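Local coordinates for nicotinate-nucleotide pyrophosphorylase (Ehrlichia chaffeensis, PDB 3L0G), which probably catalyses the formation of nicotinate mononucleotide from quinolinate and phosphoribosyl pyrophosphate, with loss of carbon dioxide, on the way to NAD, at residues R158-D161 and K162-V165. Numbering follows the deposited sequence.
Sequences RMLD and KYSV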
loop_
_atom_site.group_PDB
_atom_site.type_symbol
_atom_site.label_atom_id
_atom_site.label_comp_id
_atom_site.label_asym_id
_atom_site.label_seq_id
_atom_site.Cartn_x
_atom_site.Cartn_y
_atom_site.Cartn_z
ATOM N N ARG C 158 -9.002 2.610 -9.204
ATOM C CA ARG C 158 -9.820 3.817 -9.311
ATOM C C ARG C 158 -9.016 4.975 -9.848
ATOM O O ARG C 158 -9.449 5.712 -10.753
ATOM C CB ARG C 158 -10.381 4.225 -7.933
ATOM C CG ARG C 158 -10.967 5.635 -7.838
ATOM C CD ARG C 158 -12.157 5.895 -8.758
ATOM N NE ARG C 158 -13.194 4.894 -8.599
ATOM C CZ ARG C 158 -13.952 4.747 -7.514
ATOM N NH1 ARG C 158 -13.845 5.567 -6.456
ATOM N NH2 ARG C 158 -14.828 3.759 -7.481
ATOM N N MET C 159 -7.853 5.180 -9.237
ATOM C CA MET C 159 -7.104 6.396 -9.533
ATOM C C MET C 159 -6.391 6.236 -10.870
ATOM O O MET C 159 -6.353 7.176 -11.638
ATOM C CB MET C 159 -6.154 6.778 -8.364
ATOM C CG MET C 159 -6.887 7.283 -7.109
ATOM S SD MET C 159 -8.038 8.660 -7.433
ATOM C CE MET C 159 -6.835 9.944 -7.888
ATOM N N LEU C 160 -5.849 5.056 -11.184
ATOM C CA LEU C 160 -5.274 4.872 -12.539
ATOM C C LEU C 160 -6.327 5.082 -13.646
ATOM O O LEU C 160 -6.033 5.642 -14.703
ATOM C CB LEU C 160 -4.663 3.487 -12.701
ATOM C CG LEU C 160 -4.119 3.165 -14.094
ATOM C CD1 LEU C 160 -3.083 4.216 -14.542
ATOM C CD2 LEU C 160 -3.566 1.775 -14.115
ATOM N N ASP C 161 -7.555 4.628 -13.404
ATOM C CA ASP C 161 -8.614 4.694 -14.434
ATOM C C ASP C 161 -9.036 6.140 -14.655
ATOM O O ASP C 161 -9.090 6.624 -15.804
ATOM C CB ASP C 161 -9.799 3.785 -14.082
ATOM C CG ASP C 161 -9.492 2.279 -14.300
ATOM O OD1 ASP C 161 -8.320 1.906 -14.591
ATOM O OD2 ASP C 161 -10.433 1.462 -14.154
ATOM N N LYS C 162 -9.251 6.864 -13.558
ATOM C CA LYS C 162 -9.607 8.269 -13.669
ATOM C C LYS C 162 -8.455 9.084 -14.269
ATOM O O LYS C 162 -8.708 9.959 -15.052
ATOM C CB LYS C 162 -10.088 8.861 -12.341
ATOM C CG LYS C 162 -11.538 8.472 -12.012
ATOM C CD LYS C 162 -11.945 8.942 -10.662
ATOM C CE LYS C 162 -13.439 8.777 -10.445
ATOM N NZ LYS C 162 -14.186 9.738 -11.266
ATOM N N TYR C 163 -7.212 8.781 -13.906
ATOM C CA TYR C 163 -6.049 9.414 -14.526
ATOM C C TYR C 163 -6.013 9.209 -16.061
ATOM O O TYR C 163 -5.661 10.108 -16.826
ATOM C CB TYR C 163 -4.762 8.828 -13.902
ATOM C CG TYR C 163 -3.484 9.149 -14.663
ATOM C CD1 TYR C 163 -2.848 10.385 -14.526
ATOM C CD2 TYR C 163 -2.894 8.221 -15.493
ATOM C CE1 TYR C 163 -1.662 10.677 -15.238
ATOM C CE2 TYR C 163 -1.702 8.514 -16.201
ATOM C CZ TYR C 163 -1.105 9.729 -16.071
ATOM O OH TYR C 163 0.059 9.979 -16.792
ATOM N N SER C 164 -6.364 8.004 -16.495
ATOM C CA SER C 164 -6.251 7.650 -17.905
ATOM C C SER C 164 -7.366 8.333 -18.722
ATOM O O SER C 164 -7.152 8.734 -19.891
ATOM C CB SER C 164 -6.282 6.130 -18.072
ATOM O OG SER C 164 -5.256 5.454 -17.350
ATOM N N VAL C 165 -8.544 8.495 -18.108
ATOM C CA VAL C 165 -9.618 9.320 -18.697
ATOM C C VAL C 165 -9.168 10.783 -18.890
ATOM O O VAL C 165 -9.381 11.356 -19.952
ATOM C CB VAL C 165 -10.922 9.257 -17.867
ATOM C CG1 VAL C 165 -11.913 10.361 -18.324
ATOM C CG2 VAL C 165 -11.548 7.847 -17.984
#
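The Y163 ring meets L160 at its CD2 corner, where the leucine CD1 approaches obliquely at 4.1 Å; F26 packs edge-to-face with the same ring, and Y163 OH is hydrogen-bonded to D92. At the start of the same helix, the guanidinium of R158 has the CE of K162 obliquely beside it. These two chains run side by side in the same direction, R158 CD lying 3.6 Å from K162 CE. The arginine reaches this position with CG anti to the backbone N (chi1 166°) and its chain then folded at chi2 and chi3.

A single turn of helix 158-167 illustrates how one carbonyl can serve two donors. L160 O accepts S164 N at 3.0 Å and S164 OG at 2.8 Å, from opposite faces of its plane. The serine torsion, chi1 -58°, turns OG back toward the preceding turn, where it donates to L160 O.

The two like charges do not touch: R158 NE and K162 NZ are 5.6 Å apart. R158 NE bonds T153 OG1 and NH1 makes a salt bridge with D37 of the second subunit, while K162 NZ bonds the hydroxyls of S149 and S172. D37 offsets the arginine charge, which probably makes the like-charged neighbours tolerable in a buried place.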